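Local coordinates for protein carbonic anhydrase (Coccomyxa sp. PA, PDB 3UCJ) that probably catalyses the reversible hydration of carbon dioxide to hydrogencarbonate and a proton, using one zinc ion per subunit, at residues Leu43-Ala48 against Leu80-Cys85; Arg69-Leu74 against Cys106-Ala111. All coordinates share one frame; numbering follows the deposited sequence.

Interaction 1: residues Leu43-Ala48 against Leu80-Cys85; sequences LYIGCA and LNCMSC. With ZN (zinc ion), chain C; AZM (5-acetamido-1,3,4-thiadiazole-2-sulfonamide), chain D.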
ATOM      1  N   LEU A  43     -19.040  12.701   3.478  1.00 27.60           N
ATOM      2  CA  LEU A  43     -17.553  12.372   3.577  1.00 27.13           C
ATOM      3  C   LEU A  43     -16.828  13.527   2.895  1.00 28.34           C
ATOM      4  O   LEU A  43     -17.220  13.897   1.811  1.00 28.57           O
ATOM      5  CB  LEU A  43     -17.339  11.121   2.793  1.00 26.79           C
ATOM      6  CG  LEU A  43     -15.799  10.786   2.481  1.00 28.98           C
ATOM      7  CD1 LEU A  43     -15.093  10.554   3.764  1.00 28.45           C
ATOM      8  CD2 LEU A  43     -15.740   9.541   1.641  1.00 25.21           C
ATOM      9  N   TYR A  44     -15.702  14.006   3.464  1.00 27.76           N
ATOM     10  CA  TYR A  44     -14.911  15.010   2.796  1.00 26.66           C
ATOM     11  C   TYR A  44     -13.524  14.306   2.642  1.00 26.62           C
ATOM     12  O   TYR A  44     -13.040  13.686   3.582  1.00 27.05           O
ATOM     13  CB  TYR A  44     -14.780  16.195   3.681  1.00 24.91           C
ATOM     14  CG  TYR A  44     -13.695  17.220   3.367  1.00 29.39           C
ATOM     15  CD1 TYR A  44     -13.990  18.396   2.686  1.00 27.67           C
ATOM     16  CD2 TYR A  44     -12.354  17.030   3.822  1.00 24.44           C
ATOM     17  CE1 TYR A  44     -13.003  19.373   2.456  1.00 31.96           C
ATOM     18  CE2 TYR A  44     -11.410  17.971   3.604  1.00 27.08           C
ATOM     19  CZ  TYR A  44     -11.712  19.141   2.919  1.00 27.81           C
ATOM     20  OH  TYR A  44     -10.697  20.039   2.699  1.00 30.53           O
ATOM     21  N   ILE A  45     -12.981  14.444   1.446  1.00 26.97           N
ATOM     22  CA  ILE A  45     -11.585  13.975   1.115  1.00 26.40           C
ATOM     23  C   ILE A  45     -10.880  15.268   0.689  1.00 26.96           C
ATOM     24  O   ILE A  45     -11.327  15.920  -0.330  1.00 28.92           O
ATOM     25  CB  ILE A  45     -11.628  13.076  -0.046  1.00 26.88           C
ATOM     26  CG1 ILE A  45     -12.442  11.780   0.278  1.00 24.52           C
ATOM     27  CG2 ILE A  45     -10.129  12.659  -0.466  1.00 26.78           C
ATOM     28  CD1 ILE A  45     -12.811  10.941  -0.931  1.00 25.73           C
ATOM     29  N   GLY A  46      -9.864  15.646   1.455  1.00 26.39           N
ATOM     30  CA  GLY A  46      -9.181  16.911   1.202  1.00 26.83           C
ATOM     31  C   GLY A  46      -7.723  16.782   1.533  1.00 27.77           C
ATOM     32  O   GLY A  46      -7.255  15.697   1.888  1.00 25.79           O
ATOM     33  N   CYS A  47      -7.025  17.908   1.445  1.00 26.70           N
ATOM     34  CA  CYS A  47      -5.564  17.920   1.675  1.00 27.67           C
ATOM     35  C   CYS A  47      -5.206  18.030   3.161  1.00 27.08           C
ATOM     36  O   CYS A  47      -5.954  18.714   3.907  1.00 29.97           O
ATOM     37  CB  CYS A  47      -4.927  19.122   0.873  1.00 29.21           C
ATOM     38  SG  CYS A  47      -3.167  18.875   0.938  1.00 27.68           S
ATOM     39  N   ALA A  48      -4.074  17.438   3.596  1.00 25.55           N
ATOM     40  CA  ALA A  48      -3.612  17.456   4.916  1.00 25.04           C
ATOM     41  C   ALA A  48      -3.078  18.872   5.322  1.00 27.20           C
ATOM     42  O   ALA A  48      -2.861  19.122   6.452  1.00 25.79           O
ATOM     43  CB  ALA A  48      -2.488  16.393   5.090  1.00 25.19           C
ATOM     44  N   LEU A  80      -5.538   1.602   0.651  1.00 22.61           N
ATOM     45  CA  LEU A  80      -6.456   1.106   1.701  1.00 23.97           C
ATOM     46  C   LEU A  80      -6.845   2.141   2.736  1.00 23.37           C
ATOM     47  O   LEU A  80      -7.878   2.015   3.391  1.00 22.31           O
ATOM     48  CB  LEU A  80      -5.952  -0.186   2.345  1.00 21.94           C
ATOM     49  CG  LEU A  80      -5.746  -1.319   1.342  1.00 23.53           C
ATOM     50  CD1 LEU A  80      -5.147  -2.576   2.160  1.00 21.67           C
ATOM     51  CD2 LEU A  80      -7.130  -1.666   0.624  1.00 28.24           C
ATOM     52  N   ASN A  81      -6.015   3.167   2.974  1.00 21.35           N
ATOM     53  CA  ASN A  81      -6.344   4.208   3.897  1.00 22.74           C
ATOM     54  C   ASN A  81      -7.551   5.040   3.377  1.00 22.39           C
ATOM     55  O   ASN A  81      -8.636   5.144   4.020  1.00 23.14           O
ATOM     56  CB  ASN A  81      -5.050   5.139   4.043  1.00 22.48           C
ATOM     57  CG  ASN A  81      -5.190   6.228   5.055  1.00 22.27           C
ATOM     58  OD1 ASN A  81      -6.214   6.934   5.133  1.00 24.92           O
ATOM     59  ND2 ASN A  81      -4.029   6.547   5.753  1.00 18.68           N
ATOM     60  N   CYS A  82      -7.374   5.707   2.230  1.00 23.35           N
ATOM     61  CA  CYS A  82      -8.544   6.425   1.676  1.00 23.52           C
ATOM     62  C   CYS A  82      -9.731   5.470   1.341  1.00 24.87           C
ATOM     63  O   CYS A  82     -10.946   5.813   1.637  1.00 26.50           O
ATOM     64  CB  CYS A  82      -8.132   7.085   0.346  1.00 22.77           C
ATOM     65  SG  CYS A  82      -9.453   8.190  -0.323  1.00 28.04           S
ATOM     66  N   MET A  83      -9.432   4.305   0.806  1.00 23.47           N
ATOM     67  CA  MET A  83     -10.547   3.365   0.412  1.00 23.86           C
ATOM     68  C   MET A  83     -11.371   2.889   1.627  1.00 25.41           C
ATOM     69  O   MET A  83     -12.638   2.735   1.490  1.00 26.37           O
ATOM     70  CB  MET A  83     -10.027   2.196  -0.383  1.00 23.42           C
ATOM     71  CG  MET A  83      -9.558   2.618  -1.817  1.00 22.64           C
ATOM     72  SD  MET A  83     -11.040   3.056  -2.804  1.00 30.92           S
ATOM     73  CE  MET A  83     -10.750   4.787  -3.094  1.00 31.61           C
ATOM     74  N   SER A  84     -10.762   2.724   2.809  1.00 23.50           N
ATOM     75  CA  SER A  84     -11.494   2.358   4.063  1.00 26.38           C
ATOM     76  C   SER A  84     -12.443   3.464   4.533  1.00 27.11           C
ATOM     77  O   SER A  84     -13.575   3.218   4.932  1.00 25.69           O
ATOM     78  CB  SER A  84     -10.478   2.044   5.198  1.00 27.17           C
ATOM     79  OG  SER A  84     -10.074   0.772   4.843  1.00 36.07           O
ATOM     80  N   CYS A  85     -12.038   4.716   4.403  1.00 25.49           N
ATOM     81  CA  CYS A  85     -12.899   5.832   4.723  1.00 25.41           C
ATOM     82  C   CYS A  85     -14.066   5.864   3.743  1.00 26.54           C
ATOM     83  O   CYS A  85     -15.250   6.113   4.188  1.00 27.10           O
ATOM     84  CB  CYS A  85     -12.169   7.171   4.525  1.00 26.70           C
ATOM     85  SG  CYS A  85     -10.931   7.501   5.832  1.00 28.15           S
TER
HETATM   86 ZN    ZN C 228      -2.253  20.683  -0.276  1.00 30.46          ZN
HETATM   87  C1  AZM D 229       2.088  20.387   0.700  1.00 34.26           C
HETATM   88  C2  AZM D 229       4.244  19.813  -0.226  1.00 40.41           C
HETATM   89  C3  AZM D 229       5.587  18.080  -1.167  1.00 46.02           C
HETATM   90  C4  AZM D 229       6.994  17.583  -1.445  1.00 41.14           C
HETATM   91  N1  AZM D 229      -0.553  21.212   0.491  1.00 26.64           N
HETATM   92  N2  AZM D 229       4.068  21.164  -0.041  1.00 36.01           N
HETATM   93  N3  AZM D 229       2.746  21.536   0.542  1.00 36.51           N
HETATM   94  N4  AZM D 229       5.418  19.378  -0.905  1.00 34.41           N
HETATM   95  O1  AZM D 229       0.454  20.670   2.718  1.00 30.25           O
HETATM   96  O2  AZM D 229       0.090  19.002   1.016  1.00 34.41           O
HETATM   97  O3  AZM D 229       4.585  17.316  -1.157  1.00 40.38           O
HETATM   98  S1  AZM D 229       0.479  20.405   1.377  1.00 33.37           S
HETATM   99  S2  AZM D 229       2.925  18.871   0.294  1.00 35.65           S
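Ile45 and Leu43, on the same face of the parallel strand 42-47, meet Cys82 and Cys85 on the first turns of helix 80-92. The side chain of Ile45 spans the gap. Its CB leaves the backbone beside the helix rather than straight at it, and the branch CG2 reaches to 4.5 Å from Cys82 SG. The other branch goes further: CG1 leads to an extended CD1 (chi2 167°), which runs alongside Leu43 CD2 at 4.1 Å and ends 4.4 Å from the same Cys82 SG. The thiol sulfur thus lies across both branches of the isoleucine, a loose van der Waals contact without a hydrogen bond. One helical turn on, Leu43 CD2 stands 4.3 Å from Cys85 O, whose carbonyl is also hydrogen-bonded by Thr89 OG1. Within the helix, Leu80 O is gripped twice, by the backbone N of Ser84 and by Ser84 OG at 2.9 Å, which ties down this first turn.

The helix belongs to the beta-alpha-beta crossover that leads from strand 65-70 to strand 97-103, and here it packs over strand 42-47, which lies between those two in the sheet. Ile98 touches Ile45, and Gln68 lies against both cysteines. Asn81 turns to the dimer interface, where its ND2 is hydrogen-bonded to Asp79 and Gln68 of the second subunit.

At the far end of the strand, Cys47 SG binds the zinc ion at 2.4 Å, a site completed by His103, Cys106 and the sulfonamide N1 of acetazolamide. The chemistry therefore divides along one short strand: loose van der Waals contacts of two aliphatic side chains bury Leu43 and Ile45 against the helix, while the strand's end presents a sulfur, probably as thiolate, to the metal.

Interaction 2: residues Arg69-Leu74 against Cys106-Ala111; sequences RNVGNL and CGACKA. With ZN (zinc ion), chain C; AZM (5-acetamido-1,3,4-thiadiazole-2-sulfonamide), chain D.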
ATOM      1  N   ARG A  69      -7.934  13.020   5.082  1.00 24.60           N
ATOM      2  CA  ARG A  69      -7.098  14.131   4.601  1.00 24.43           C
ATOM      3  C   ARG A  69      -5.709  13.527   4.397  1.00 24.21           C
ATOM      4  O   ARG A  69      -5.237  12.789   5.234  1.00 24.69           O
ATOM      5  CB  ARG A  69      -7.006  15.238   5.680  1.00 24.78           C
ATOM      6  CG  ARG A  69      -8.269  16.165   5.590  1.00 26.61           C
ATOM      7  CD  ARG A  69      -8.179  17.145   6.761  1.00 23.76           C
ATOM      8  NE  ARG A  69      -7.073  18.136   6.617  1.00 27.51           N
ATOM      9  CZ  ARG A  69      -6.899  19.164   7.428  1.00 29.97           C
ATOM     10  NH1 ARG A  69      -7.705  19.379   8.498  1.00 25.58           N
ATOM     11  NH2 ARG A  69      -5.883  19.943   7.223  1.00 28.34           N
ATOM     12  N   ASN A  70      -5.184  13.756   3.198  1.00 22.77           N
ATOM     13  CA  ASN A  70      -3.816  13.242   2.887  1.00 23.97           C
ATOM     14  C   ASN A  70      -3.110  14.286   2.029  1.00 25.77           C
ATOM     15  O   ASN A  70      -3.731  15.264   1.584  1.00 25.47           O
ATOM     16  CB  ASN A  70      -3.942  11.860   2.151  1.00 24.27           C
ATOM     17  CG  ASN A  70      -4.628  11.980   0.773  1.00 27.57           C
ATOM     18  OD1 ASN A  70      -4.180  12.693  -0.146  1.00 24.86           O
ATOM     19  ND2 ASN A  70      -5.703  11.213   0.593  1.00 24.80           N
ATOM     20  N   VAL A  71      -1.817  14.092   1.812  1.00 25.02           N
ATOM     21  CA  VAL A  71      -1.082  15.077   0.975  1.00 24.61           C
ATOM     22  C   VAL A  71      -1.545  15.111  -0.464  1.00 26.16           C
ATOM     23  O   VAL A  71      -1.445  14.122  -1.239  1.00 24.98           O
ATOM     24  CB  VAL A  71       0.487  14.747   1.083  1.00 23.01           C
ATOM     25  CG1 VAL A  71       1.238  15.466  -0.097  1.00 24.49           C
ATOM     26  CG2 VAL A  71       1.010  15.018   2.505  1.00 24.66           C
ATOM     27  N   GLY A  72      -2.092  16.265  -0.885  1.00 24.70           N
ATOM     28  CA  GLY A  72      -2.652  16.340  -2.221  1.00 26.11           C
ATOM     29  C   GLY A  72      -4.076  15.829  -2.446  1.00 27.49           C
ATOM     30  O   GLY A  72      -4.498  15.809  -3.559  1.00 25.17           O
ATOM     31  N   ASN A  73      -4.834  15.383  -1.413  1.00 25.89           N
ATOM     32  CA  ASN A  73      -6.194  15.005  -1.611  1.00 26.47           C
ATOM     33  C   ASN A  73      -6.394  13.981  -2.718  1.00 23.47           C
ATOM     34  O   ASN A  73      -7.229  14.087  -3.600  1.00 25.16           O
ATOM     35  CB  ASN A  73      -7.175  16.232  -1.693  1.00 24.15           C
ATOM     36  CG  ASN A  73      -6.847  17.258  -2.787  1.00 30.01           C
ATOM     37  OD1 ASN A  73      -6.220  18.308  -2.505  1.00 29.69           O
ATOM     38  ND2 ASN A  73      -7.357  17.036  -3.976  1.00 30.65           N
ATOM     39  N   LEU A  74      -5.603  12.928  -2.630  1.00 24.40           N
ATOM     40  CA  LEU A  74      -5.555  11.958  -3.691  1.00 23.50           C
ATOM     41  C   LEU A  74      -6.460  10.741  -3.325  1.00 23.30           C
ATOM     42  O   LEU A  74      -6.538  10.369  -2.183  1.00 23.82           O
ATOM     43  CB  LEU A  74      -4.141  11.388  -3.744  1.00 24.29           C
ATOM     44  CG  LEU A  74      -3.087  12.482  -4.111  1.00 23.22           C
ATOM     45  CD1 LEU A  74      -1.807  11.705  -4.318  1.00 25.29           C
ATOM     46  CD2 LEU A  74      -3.365  13.138  -5.482  1.00 23.12           C
ATOM     47  N   CYS A 106      -1.442  24.632  -3.070  1.00 31.65           N
ATOM     48  CA  CYS A 106      -1.220  23.252  -2.584  1.00 30.56           C
ATOM     49  C   CYS A 106       0.164  22.871  -3.038  1.00 28.96           C
ATOM     50  O   CYS A 106       0.376  22.659  -4.224  1.00 30.08           O
ATOM     51  CB  CYS A 106      -2.267  22.331  -3.227  1.00 29.78           C
ATOM     52  SG  CYS A 106      -1.921  20.552  -2.666  1.00 31.42           S
ATOM     53  N   GLY A 107       1.073  22.841  -2.098  1.00 28.93           N
ATOM     54  CA  GLY A 107       2.408  22.427  -2.327  1.00 30.56           C
ATOM     55  C   GLY A 107       2.554  21.031  -2.887  1.00 30.82           C
ATOM     56  O   GLY A 107       3.563  20.760  -3.570  1.00 28.30           O
ATOM     57  N   ALA A 108       1.575  20.151  -2.665  1.00 29.73           N
ATOM     58  CA  ALA A 108       1.716  18.819  -3.252  1.00 28.08           C
ATOM     59  C   ALA A 108       1.529  18.933  -4.733  1.00 28.86           C
ATOM     60  O   ALA A 108       2.191  18.228  -5.502  1.00 29.31           O
ATOM     61  CB  ALA A 108       0.609  17.805  -2.635  1.00 30.26           C
ATOM     62  N   CYS A 109       0.581  19.785  -5.179  1.00 26.71           N
ATOM     63  CA  CYS A 109       0.375  19.964  -6.592  1.00 28.40           C
ATOM     64  C   CYS A 109       1.565  20.656  -7.247  1.00 28.95           C
ATOM     65  O   CYS A 109       1.890  20.348  -8.395  1.00 29.27           O
ATOM     66  CB  CYS A 109      -0.873  20.811  -6.896  1.00 29.01           C
ATOM     67  SG  CYS A 109      -2.377  19.749  -6.572  1.00 32.73           S
ATOM     68  N   LYS A 110       2.196  21.571  -6.535  1.00 29.89           N
ATOM     69  CA  LYS A 110       3.355  22.260  -7.091  1.00 31.48           C
ATOM     70  C   LYS A 110       4.499  21.285  -7.220  1.00 32.39           C
ATOM     71  O   LYS A 110       5.121  21.255  -8.268  1.00 33.51           O
ATOM     72  CB  LYS A 110       3.765  23.452  -6.201  1.00 32.91           C
ATOM     73  CG  LYS A 110       5.088  24.125  -6.705  1.00 35.85           C
ATOM     74  CD  LYS A 110       5.220  25.520  -6.092  1.00 45.86           C
ATOM     75  CE  LYS A 110       6.697  26.028  -6.058  1.00 53.29           C
ATOM     76  NZ  LYS A 110       6.734  27.465  -5.639  1.00 52.73           N
ATOM     77  N   ALA A 111       4.773  20.478  -6.178  1.00 30.44           N
ATOM     78  CA  ALA A 111       5.826  19.463  -6.239  1.00 29.99           C
ATOM     79  C   ALA A 111       5.538  18.474  -7.396  1.00 31.52           C
ATOM     80  O   ALA A 111       6.444  18.091  -8.121  1.00 30.46           O
ATOM     81  CB  ALA A 111       5.952  18.737  -4.884  1.00 29.15           C
TER
HETATM   82 ZN    ZN C 228      -2.253  20.683  -0.276  1.00 30.46          ZN
HETATM   83  C1  AZM D 229       2.088  20.387   0.700  1.00 34.26           C
HETATM   84  C2  AZM D 229       4.244  19.813  -0.226  1.00 40.41           C
HETATM   85  C3  AZM D 229       5.587  18.080  -1.167  1.00 46.02           C
HETATM   86  C4  AZM D 229       6.994  17.583  -1.445  1.00 41.14           C
HETATM   87  N1  AZM D 229      -0.553  21.212   0.491  1.00 26.64           N
HETATM   88  N2  AZM D 229       4.068  21.164  -0.041  1.00 36.01           N
HETATM   89  N3  AZM D 229       2.746  21.536   0.542  1.00 36.51           N
HETATM   90  N4  AZM D 229       5.418  19.378  -0.905  1.00 34.41           N
HETATM   91  O1  AZM D 229       0.454  20.670   2.718  1.00 30.25           O
HETATM   92  O2  AZM D 229       0.090  19.002   1.016  1.00 34.41           O
HETATM   93  O3  AZM D 229       4.585  17.316  -1.157  1.00 40.38           O
HETATM   94  S1  AZM D 229       0.479  20.405   1.377  1.00 33.37           S
HETATM   95  S2  AZM D 229       2.925  18.871   0.294  1.00 35.65           S
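With chi1 at 163°, Val71 turns CG1 anti to its backbone N and so sets this methyl against Ala108 CB, 3.5 Å away. Cys106, likewise extended about chi1 (177°), carries SG to the zinc ion at 2.4 Å and to the side where Gly72 CA lies. Gly72 also packs on the helix start, its backbone N 3.6 Å from Ala108 CB. The Asn70-Asn73 segment is a type II beta turn, with Gly72 at its third position, where positive phi is expected.

Asn70 braces the loop behind the turn with its amide. OD1 accepts from Leu74 N along a lone pair at 2.9 Å, in a nearly straight bond (171°), while ND2 donates back to Leu74 O, tilted somewhat from its own amide plane. Two bonds to one residue fix the rotation of the Asn70 amide, and ND2 is also bonded to Gln68. Trp126 binds Val71 O, and Asn157 of helix 146-167 binds Gly72 O, so the turn is anchored from several sides.

Acetazolamide occupies the cleft beside this contact. The backbone of the helix start lies over one face of its thiadiazole: Gly107 CA, lacking any side chain, comes to 3.0 Å from ligand N3. Val71 CG1 approaches the ring at its sulfur, S2, at 3.8 Å, and Ala111 CB touches the acetamide end. Gln38 of the second subunit hydrogen-bonds the inhibitor as well.

Cys106 is the N-cap of helix 107-114, its SG accepting weakly from Cys109 N. Helix-end polarity and the metal together would be expected to stabilise the sulfur as a thiolate, and the neutral methyls of Val71 and Ala108 give the zinc pocket an apolar wall.

From the N terminus, strand 42-47 comes first, then strand 65-70 with the turn that follows it, then helix 80-92, and last the start of helix 107-114. Interaction 1 closes the loop from 43-48 to 80-85, and interaction 2 the one from 69-74 to 106-111; because the second begins inside the first and ends beyond it, the two cross. They join directly where the neighbouring strands end: Ala48 N probably bonds to Asn70 O, and Cys47 O to Arg69 NE. Together they tie the sheet to the crossover helix and to the metal-site helix, with Cys47 and Cys106 sharing the zinc ion.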